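Local coordinates for phenylacetic acid degradation-related protein (Ralstonia eutropha JMP134, PDB 2PIM) that belongs to the hotdog-fold thioesterases related to phenylacetic acid degradation proteins and probably hydrolyses acyl-CoA thioesters, at the interface of chains A and B. Coordinates in Å, arbitrary orientation; residue numbers count along the deposited sequence, not the author numbering. Chains: chain A/B, Phenylacetic acid degradation-related protein.

Contact 1: the interface of chains A and B. Residues chain A 47-50, 60; chain B 19-21, 24.
B:Thr24 and A:Ala48 meet through a short hydrogen bond in which the threonine hydroxyl OG1 donates to the alanine carbonyl O at 2.6 Å. The site joins the short helix 20-25 of chain B to the 3-10 turn 47-49 of chain A, within the chain-chain interface of a hotdog-fold thioesterase of the PaaI family. The hydroxyl approaches at a bent C=O...OG1 angle of 128°, tilted out of the carbonyl plane, and also lies 3.4 Å from the methyl CB of A:Ala48. One turn of the helix away, the backbone N of B:Val21 donates to the O of A:Leu50 at 3.0 Å, with 151° at the hydrogen.

Between these bonds, alanine and valine carbons lie against backbone carbonyl oxygens, and one valine branch makes an apolar contact. The methyl CB of B:Ala20 rests 3.4 Å from the O of A:Asp47. B:Val21 divides its branches: with chi1 at 62°, CG1 lies between its own N and carbonyl carbon and sits 3.5 Å from A:Leu50 O, while CG2 reaches CG of A:Met60 (selenomethionine) at 3.7 Å, the two side chains running antiparallel where they pass.

In the second shell, OG1 of B:Thr24 has a longer, less well-aligned bond of 3.2 Å to the O of B:Ala20, from above that carbonyl plane; sharing one hydrogen, it may at most help orient the hydroxyl. The bent chain of A:Met60 carries CE 3.5 Å above the ring plane of A:Phe49, over its centre, which may help support the turn.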
ATOM      1  N   ASP A  47       9.653 -12.713  -1.565  1.00 24.90           N
ATOM      2  CA  ASP A  47       9.881 -13.027  -0.153  1.00 27.83           C
ATOM      3  C   ASP A  47      10.155 -11.708   0.648  1.00 28.29           C
ATOM      4  O   ASP A  47       9.980 -11.651   1.867  1.00 30.24           O
ATOM      5  CB  ASP A  47      11.028 -14.033   0.020  1.00 27.62           C
ATOM      6  CG  ASP A  47      10.667 -15.474  -0.429  1.00 34.33           C
ATOM      7  OD1 ASP A  47       9.475 -15.859  -0.486  1.00 34.37           O
ATOM      8  OD2 ASP A  47      11.620 -16.249  -0.692  1.00 42.36           O
ATOM      9  N   ALA A  48      10.540 -10.657  -0.074  1.00 26.06           N
ATOM     10  CA  ALA A  48      10.823  -9.368   0.494  1.00 26.06           C
ATOM     11  C   ALA A  48       9.580  -8.610   0.947  1.00 26.91           C
ATOM     12  O   ALA A  48       9.687  -7.570   1.573  1.00 26.34           O
ATOM     13  CB  ALA A  48      11.566  -8.553  -0.523  1.00 25.67           C
ATOM     14  N   PHE A  49       8.397  -9.090   0.592  1.00 28.94           N
ATOM     15  CA  PHE A  49       7.176  -8.384   0.900  1.00 28.09           C
ATOM     16  C   PHE A  49       6.411  -9.071   2.021  1.00 27.33           C
ATOM     17  O   PHE A  49       5.262  -8.716   2.284  1.00 27.62           O
ATOM     18  CB  PHE A  49       6.244  -8.339  -0.313  1.00 28.77           C
ATOM     19  CG  PHE A  49       6.788  -7.636  -1.513  1.00 24.73           C
ATOM     20  CD1 PHE A  49       7.918  -6.846  -1.468  1.00 27.47           C
ATOM     21  CD2 PHE A  49       6.114  -7.771  -2.724  1.00 25.28           C
ATOM     22  CE1 PHE A  49       8.384  -6.215  -2.625  1.00 25.91           C
ATOM     23  CE2 PHE A  49       6.557  -7.147  -3.872  1.00 25.51           C
ATOM     24  CZ  PHE A  49       7.686  -6.371  -3.828  1.00 29.90           C
ATOM     25  N   LEU A  50       7.050 -10.037   2.664  1.00 29.18           N
ATOM     26  CA  LEU A  50       6.420 -10.904   3.659  1.00 30.53           C
ATOM     27  C   LEU A  50       6.512 -10.380   5.092  1.00 32.11           C
ATOM     28  O   LEU A  50       7.500  -9.737   5.491  1.00 29.28           O
ATOM     29  CB  LEU A  50       7.013 -12.316   3.605  1.00 28.28           C
ATOM     30  CG  LEU A  50       6.926 -13.015   2.243  1.00 29.35           C
ATOM     31  CD1 LEU A  50       7.459 -14.420   2.334  1.00 28.21           C
ATOM     32  CD2 LEU A  50       5.506 -13.030   1.671  1.00 31.73           C
HETATM   33  N   MSE A  60       1.579  -4.003   0.871  1.00 29.75           N
HETATM   34  CA  MSE A  60       2.216  -4.359  -0.412  1.00 30.61           C
HETATM   35  C   MSE A  60       1.123  -4.768  -1.414  1.00 30.92           C
HETATM   36  O   MSE A  60       1.190  -4.368  -2.566  1.00 26.44           O
HETATM   37  CB  MSE A  60       3.280  -5.454  -0.241  1.00 31.22           C
HETATM   38  CG  MSE A  60       4.501  -4.965   0.569  1.00 30.88           C
HETATM   39 SE   MSE A  60       5.299  -3.384  -0.279  0.75 27.03          SE
HETATM   40  CE  MSE A  60       5.471  -3.977  -2.029  1.00 28.18           C
TER
ATOM     41  N   PRO B  19      10.344  -8.213  10.318  1.00 33.04           N
ATOM     42  CA  PRO B  19       9.689  -8.746   9.120  1.00 32.87           C
ATOM     43  C   PRO B  19      10.413  -8.298   7.867  1.00 30.44           C
ATOM     44  O   PRO B  19      10.853  -7.158   7.809  1.00 29.74           O
ATOM     45  CB  PRO B  19       8.295  -8.119   9.159  1.00 32.28           C
ATOM     46  CG  PRO B  19       8.107  -7.650  10.572  1.00 35.43           C
ATOM     47  CD  PRO B  19       9.450  -7.360  11.116  1.00 32.11           C
ATOM     48  N   ALA B  20      10.523  -9.180   6.875  1.00 29.39           N
ATOM     49  CA  ALA B  20      11.199  -8.855   5.635  1.00 27.04           C
ATOM     50  C   ALA B  20      10.663  -7.566   5.007  1.00 27.22           C
ATOM     51  O   ALA B  20      11.437  -6.750   4.504  1.00 25.84           O
ATOM     52  CB  ALA B  20      11.077  -9.990   4.669  1.00 29.60           C
ATOM     53  N   VAL B  21       9.348  -7.367   5.053  1.00 27.33           N
ATOM     54  CA  VAL B  21       8.742  -6.192   4.425  1.00 26.34           C
ATOM     55  C   VAL B  21       9.248  -4.884   5.044  1.00 27.59           C
ATOM     56  O   VAL B  21       9.445  -3.898   4.337  1.00 30.42           O
ATOM     57  CB  VAL B  21       7.170  -6.277   4.383  1.00 26.45           C
ATOM     58  CG1 VAL B  21       6.525  -6.347   5.799  1.00 21.02           C
ATOM     59  CG2 VAL B  21       6.592  -5.111   3.580  1.00 26.85           C
ATOM     60  N   THR B  24      12.427  -4.148   3.460  1.00 30.14           N
ATOM     61  CA  THR B  24      12.180  -3.618   2.138  1.00 28.44           C
ATOM     62  C   THR B  24      11.824  -2.120   2.186  1.00 27.90           C
ATOM     63  O   THR B  24      12.303  -1.342   1.376  1.00 29.50           O
ATOM     64  CB  THR B  24      11.078  -4.467   1.489  1.00 29.41           C
ATOM     65  OG1 THR B  24      11.539  -5.817   1.424  1.00 34.17           O
ATOM     66  CG2 THR B  24      10.673  -3.990   0.112  1.00 23.74           C
TER

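Contact 2: the interface of chains A and B. Residues chain A 7, 19-21; chain B 50-52.
The N-terminal segment of chain A, comprising helix 7-12 and the approach to helix 20-25, lies here against the loop that follows the 3-10 turn 47-49 of chain B in the hotdog-fold pair. At the helix start, the backbone N of A:Val21 donates to the O of B:Leu50, the two-fold counterpart of the same bond made by chain B on chain A, and the methyl CB of A:Ala20 approaches that carbonyl oxygen.

Further along the loop, contact passes to the proline rings. A:Pro19 and B:Pro52 run alongside each other in parallel direction, with CG of A:Pro19 3.6 Å from CG of B:Pro52. Their contact extends along the rings, since CB of A:Pro19 is 3.8 Å from CD of B:Pro52. B:Asn51 adds mainly backbone, its CA being 4.2 Å from CB of A:Pro19.

A:Tyr7 meets the same proline at its outer corner. Its CG is anti to the backbone N (chi1 156°), and the side chain is set roughly perpendicular to that of B:Pro52. The proline corner stands above the plane of the phenol, over its hydroxyl end, with CG of B:Pro52 3.5 Å from OH of A:Tyr7 and 4.1 Å from CZ.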
ATOM      1  N   TYR A   7       0.006   8.134 -23.202  1.00 24.80           N
ATOM      2  CA  TYR A   7       1.195   7.620 -22.548  1.00 26.44           C
ATOM      3  C   TYR A   7       1.045   6.112 -22.310  1.00 25.60           C
ATOM      4  O   TYR A   7       1.963   5.354 -22.547  1.00 26.58           O
ATOM      5  CB  TYR A   7       1.495   8.316 -21.210  1.00 30.12           C
ATOM      6  CG  TYR A   7       2.341   7.444 -20.275  1.00 28.37           C
ATOM      7  CD1 TYR A   7       3.745   7.490 -20.299  1.00 34.20           C
ATOM      8  CD2 TYR A   7       1.724   6.545 -19.385  1.00 44.02           C
ATOM      9  CE1 TYR A   7       4.512   6.668 -19.452  1.00 33.53           C
ATOM     10  CE2 TYR A   7       2.473   5.722 -18.529  1.00 39.71           C
ATOM     11  CZ  TYR A   7       3.859   5.785 -18.571  1.00 40.39           C
ATOM     12  OH  TYR A   7       4.561   4.963 -17.719  1.00 39.96           O
ATOM     13  N   PRO A  19       6.647   2.431 -15.193  1.00 33.04           N
ATOM     14  CA  PRO A  19       7.085   3.038 -13.933  1.00 32.87           C
ATOM     15  C   PRO A  19       7.915   2.061 -13.126  1.00 30.44           C
ATOM     16  O   PRO A  19       7.590   0.882 -13.101  1.00 29.74           O
ATOM     17  CB  PRO A  19       5.777   3.330 -13.196  1.00 32.28           C
ATOM     18  CG  PRO A  19       4.708   3.289 -14.249  1.00 35.43           C
ATOM     19  CD  PRO A  19       5.182   2.381 -15.314  1.00 32.11           C
ATOM     20  N   ALA A  20       8.965   2.549 -12.467  1.00 29.39           N
ATOM     21  CA  ALA A  20       9.826   1.700 -11.667  1.00 27.04           C
ATOM     22  C   ALA A  20       9.036   0.862 -10.659  1.00 27.22           C
ATOM     23  O   ALA A  20       9.332  -0.317 -10.463  1.00 25.84           O
ATOM     24  CB  ALA A  20      10.852   2.528 -10.960  1.00 29.60           C
ATOM     25  N   VAL A  21       8.021   1.456 -10.037  1.00 27.33           N
ATOM     26  CA  VAL A  21       7.249   0.750  -9.013  1.00 26.34           C
ATOM     27  C   VAL A  21       6.548  -0.491  -9.576  1.00 27.59           C
ATOM     28  O   VAL A  21       6.459  -1.514  -8.900  1.00 30.42           O
ATOM     29  CB  VAL A  21       6.265   1.705  -8.237  1.00 26.45           C
ATOM     30  CG1 VAL A  21       5.195   2.358  -9.161  1.00 21.02           C
ATOM     31  CG2 VAL A  21       5.600   0.962  -7.078  1.00 26.85           C
TER
ATOM     32  N   LEU B  50       9.144   4.527  -7.310  1.00 29.18           N
ATOM     33  CA  LEU B  50       8.738   5.746  -8.008  1.00 30.53           C
ATOM     34  C   LEU B  50       7.816   5.504  -9.203  1.00 32.11           C
ATOM     35  O   LEU B  50       7.921   4.489  -9.916  1.00 29.28           O
ATOM     36  CB  LEU B  50       9.963   6.539  -8.476  1.00 28.28           C
ATOM     37  CG  LEU B  50      10.955   6.930  -7.373  1.00 29.35           C
ATOM     38  CD1 LEU B  50      12.065   7.775  -7.936  1.00 28.21           C
ATOM     39  CD2 LEU B  50      10.287   7.656  -6.202  1.00 31.73           C
ATOM     40  N   ASN B  51       6.895   6.453  -9.353  1.00 33.62           N
ATOM     41  CA  ASN B  51       6.027   6.575 -10.519  1.00 37.37           C
ATOM     42  C   ASN B  51       6.804   7.214 -11.692  1.00 37.08           C
ATOM     43  O   ASN B  51       7.967   7.589 -11.538  1.00 38.13           O
ATOM     44  CB  ASN B  51       4.740   7.359 -10.129  1.00 36.87           C
ATOM     45  CG  ASN B  51       4.949   8.880 -10.033  1.00 37.88           C
ATOM     46  OD1 ASN B  51       6.004   9.412 -10.342  1.00 40.81           O
ATOM     47  ND2 ASN B  51       3.920   9.574  -9.595  1.00 45.88           N
ATOM     48  N   PRO B  52       6.182   7.334 -12.874  1.00 40.29           N
ATOM     49  CA  PRO B  52       6.920   7.897 -14.020  1.00 41.59           C
ATOM     50  C   PRO B  52       7.479   9.315 -13.828  1.00 44.06           C
ATOM     51  O   PRO B  52       8.521   9.654 -14.401  1.00 44.65           O
ATOM     52  CB  PRO B  52       5.879   7.899 -15.136  1.00 41.47           C
ATOM     53  CG  PRO B  52       4.907   6.868 -14.755  1.00 39.80           C
ATOM     54  CD  PRO B  52       4.816   6.956 -13.258  1.00 41.73           C
TER

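Contact 3: the interface of chains A and B. Residues chain A 59, 62, 88-90, 92; chain B 59, 62, 88-90, 92.
A:Leu88 and B:Leu90 pair their backbones in an antiparallel bridge across the near two-fold axis, which runs by the A:Asn89-B:Asn89 pair, so strands 84-92 of both chains join into one continuous sheet, as is typical of hotdog-fold dimers. The N of A:Leu88 donates to the O of B:Leu90 at 3.0 Å with 164° at the hydrogen, and the N of B:Leu90 donates back to the O of A:Leu88 at 2.9 Å; the same two bonds recur with the chains exchanged.

On one side of the sheet the asparagines meet. Each extends with CG anti to its backbone N (chi1 -177°), and the side chains of A:Asn89 and B:Asn89 pass nearly at right angles, their amide planes 42° apart. As modelled, ND2 of A:Asn89 lies 3.1 Å from ND2 of B:Asn89. Two amide nitrogens cannot pair as donor and acceptor, so the assignment of O and N is doubtful here; exchanging them in one amide would give a donor and an acceptor.

On the other side, facing helices 58-75, the leucines pack. CD1 of A:Leu90 is 4.0 Å from CD1 of B:Leu90, and at each flank a phenylalanine ring reaches the partner by its rim, with CE2 of A:Phe92 3.9 Å from CB of B:Leu88. Near the axis, water 1 bridges the helices, its oxygen lying 2.8 Å from the O of A:Gly59 and 2.8 Å from that of B:Gly59.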
ATOM      1  N   GLY A  59      -0.213  -3.838   3.052  1.00 29.08           N
ATOM      2  CA  GLY A  59       0.177  -2.655   2.340  1.00 29.09           C
ATOM      3  C   GLY A  59       0.781  -2.935   0.987  1.00 28.02           C
ATOM      4  O   GLY A  59       0.530  -2.192   0.066  1.00 30.55           O
ATOM      5  N   GLY A  62      -1.875  -3.578  -1.276  1.00 29.12           N
ATOM      6  CA  GLY A  62      -2.419  -2.267  -1.583  1.00 26.99           C
ATOM      7  C   GLY A  62      -1.644  -1.538  -2.671  1.00 27.38           C
ATOM      8  O   GLY A  62      -2.244  -0.845  -3.459  1.00 28.34           O
ATOM      9  N   LEU A  88      -7.542   5.822  -1.291  1.00 24.88           N
ATOM     10  CA  LEU A  88      -7.566   4.408  -1.639  1.00 25.41           C
ATOM     11  C   LEU A  88      -7.985   3.624  -0.375  1.00 26.76           C
ATOM     12  O   LEU A  88      -7.349   3.733   0.636  1.00 27.28           O
ATOM     13  CB  LEU A  88      -6.173   3.969  -2.075  1.00 27.30           C
ATOM     14  CG  LEU A  88      -5.890   2.531  -2.525  1.00 26.56           C
ATOM     15  CD1 LEU A  88      -6.734   2.112  -3.703  1.00 31.17           C
ATOM     16  CD2 LEU A  88      -4.433   2.409  -2.873  1.00 26.74           C
ATOM     17  N   ASN A  89      -9.098   2.908  -0.431  1.00 26.76           N
ATOM     18  CA  ASN A  89      -9.566   2.153   0.696  1.00 27.89           C
ATOM     19  C   ASN A  89      -9.327   0.702   0.384  1.00 29.68           C
ATOM     20  O   ASN A  89      -9.790   0.213  -0.646  1.00 30.87           O
ATOM     21  CB  ASN A  89     -11.061   2.407   0.982  1.00 25.88           C
ATOM     22  CG  ASN A  89     -11.550   1.651   2.231  1.00 28.85           C
ATOM     23  OD1 ASN A  89     -12.069   0.556   2.120  1.00 28.62           O
ATOM     24  ND2 ASN A  89     -11.357   2.232   3.406  1.00 22.63           N
ATOM     25  N   LEU A  90      -8.628   0.019   1.280  1.00 27.62           N
ATOM     26  CA  LEU A  90      -8.179  -1.349   1.077  1.00 28.08           C
ATOM     27  C   LEU A  90      -8.844  -2.252   2.088  1.00 28.29           C
ATOM     28  O   LEU A  90      -8.898  -1.912   3.238  1.00 24.12           O
ATOM     29  CB  LEU A  90      -6.672  -1.451   1.330  1.00 28.51           C
ATOM     30  CG  LEU A  90      -5.820  -0.555   0.451  1.00 27.91           C
ATOM     31  CD1 LEU A  90      -4.365  -0.622   0.947  1.00 29.80           C
ATOM     32  CD2 LEU A  90      -5.933  -0.901  -1.030  1.00 29.83           C
ATOM     33  N   PHE A  92      -8.785  -6.276   3.292  1.00 25.00           N
ATOM     34  CA  PHE A  92      -7.946  -7.450   3.301  1.00 28.55           C
ATOM     35  C   PHE A  92      -8.807  -8.610   3.746  1.00 27.33           C
ATOM     36  O   PHE A  92      -9.296  -8.608   4.854  1.00 23.12           O
ATOM     37  CB  PHE A  92      -6.772  -7.267   4.283  1.00 28.97           C
ATOM     38  CG  PHE A  92      -5.948  -6.047   3.995  1.00 28.81           C
ATOM     39  CD1 PHE A  92      -5.279  -5.935   2.792  1.00 28.87           C
ATOM     40  CD2 PHE A  92      -5.869  -4.999   4.903  1.00 34.88           C
ATOM     41  CE1 PHE A  92      -4.556  -4.806   2.482  1.00 31.66           C
ATOM     42  CE2 PHE A  92      -5.113  -3.861   4.603  1.00 34.35           C
ATOM     43  CZ  PHE A  92      -4.470  -3.766   3.383  1.00 29.79           C
TER
ATOM     44  N   GLY B  59       0.576   3.714  -3.156  1.00 29.08           N
ATOM     45  CA  GLY B  59       0.506   2.423  -2.536  1.00 29.09           C
ATOM     46  C   GLY B  59       1.717   2.085  -1.704  1.00 28.02           C
ATOM     47  O   GLY B  59       1.568   1.478  -0.668  1.00 30.55           O
ATOM     48  N   GLY B  62       1.389   3.743   1.415  1.00 29.12           N
ATOM     49  CA  GLY B  62       0.427   2.945   2.155  1.00 26.99           C
ATOM     50  C   GLY B  62       1.053   1.740   2.841  1.00 27.38           C
ATOM     51  O   GLY B  62       0.635   1.392   3.920  1.00 28.34           O
ATOM     52  N   LEU B  88      -7.736  -0.623   5.675  1.00 24.88           N
ATOM     53  CA  LEU B  88      -6.783   0.475   5.756  1.00 25.41           C
ATOM     54  C   LEU B  88      -7.223   1.551   4.738  1.00 26.76           C
ATOM     55  O   LEU B  88      -7.344   1.267   3.579  1.00 27.28           O
ATOM     56  CB  LEU B  88      -5.393  -0.034   5.393  1.00 27.30           C
ATOM     57  CG  LEU B  88      -4.170   0.893   5.411  1.00 26.56           C
ATOM     58  CD1 LEU B  88      -3.933   1.518   6.764  1.00 31.17           C
ATOM     59  CD2 LEU B  88      -2.960   0.106   4.994  1.00 26.74           C
ATOM     60  N   ASN B  89      -7.535   2.752   5.203  1.00 26.76           N
ATOM     61  CA  ASN B  89      -7.959   3.810   4.332  1.00 27.89           C
ATOM     62  C   ASN B  89      -6.825   4.794   4.250  1.00 29.68           C
ATOM     63  O   ASN B  89      -6.364   5.284   5.281  1.00 30.87           O
ATOM     64  CB  ASN B  89      -9.241   4.502   4.843  1.00 25.88           C
ATOM     65  CG  ASN B  89      -9.737   5.593   3.877  1.00 28.85           C
ATOM     66  OD1 ASN B  89      -9.409   6.754   4.042  1.00 28.62           O
ATOM     67  ND2 ASN B  89     -10.500   5.206   2.865  1.00 22.63           N
ATOM     68  N   LEU B  90      -6.398   5.094   3.031  1.00 27.62           N
ATOM     69  CA  LEU B  90      -5.224   5.910   2.769  1.00 28.08           C
ATOM     70  C   LEU B  90      -5.640   7.181   2.067  1.00 28.29           C
ATOM     71  O   LEU B  90      -6.420   7.125   1.157  1.00 24.12           O
ATOM     72  CB  LEU B  90      -4.278   5.177   1.811  1.00 28.51           C
ATOM     73  CG  LEU B  90      -3.796   3.827   2.308  1.00 27.91           C
ATOM     74  CD1 LEU B  90      -3.021   3.136   1.172  1.00 29.80           C
ATOM     75  CD2 LEU B  90      -2.965   3.929   3.583  1.00 29.83           C
ATOM     76  N   PHE B  92      -3.890  10.590   0.345  1.00 25.00           N
ATOM     77  CA  PHE B  92      -2.667  11.062  -0.256  1.00 28.55           C
ATOM     78  C   PHE B  92      -2.797  12.559  -0.416  1.00 27.33           C
ATOM     79  O   PHE B  92      -3.656  13.016  -1.138  1.00 23.12           O
ATOM     80  CB  PHE B  92      -2.456  10.408  -1.636  1.00 28.97           C
ATOM     81  CG  PHE B  92      -2.459   8.908  -1.583  1.00 28.81           C
ATOM     82  CD1 PHE B  92      -1.499   8.241  -0.847  1.00 28.87           C
ATOM     83  CD2 PHE B  92      -3.437   8.166  -2.233  1.00 34.88           C
ATOM     84  CE1 PHE B  92      -1.508   6.869  -0.743  1.00 31.66           C
ATOM     85  CE2 PHE B  92      -3.433   6.769  -2.151  1.00 34.35           C
ATOM     86  CZ  PHE B  92      -2.473   6.129  -1.391  1.00 29.79           C
TER
HETATM   87  O   HOH W   1      -0.764   0.271   0.222  0.50 18.23           O

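Contacts 1 and 2 sample the same junction of helix 20-25 with the segment around residue 50, with the chains exchanged; their C-alpha centres are about 20 Å apart. Contact 1 reaches further into the 3-10 turn, contact 2 outward to helix 7-12. Contact 3 lies on the two-fold, its C-alpha centre about 17 Å from that of contact 1 and 19 Å from that of contact 2. Helix 58-75 serves contact 1 and contact 3 alike. A central joint of strands flanked by two equivalent outer grips fits a hotdog dimer, although the coordinates alone do not prove the oligomer in solution.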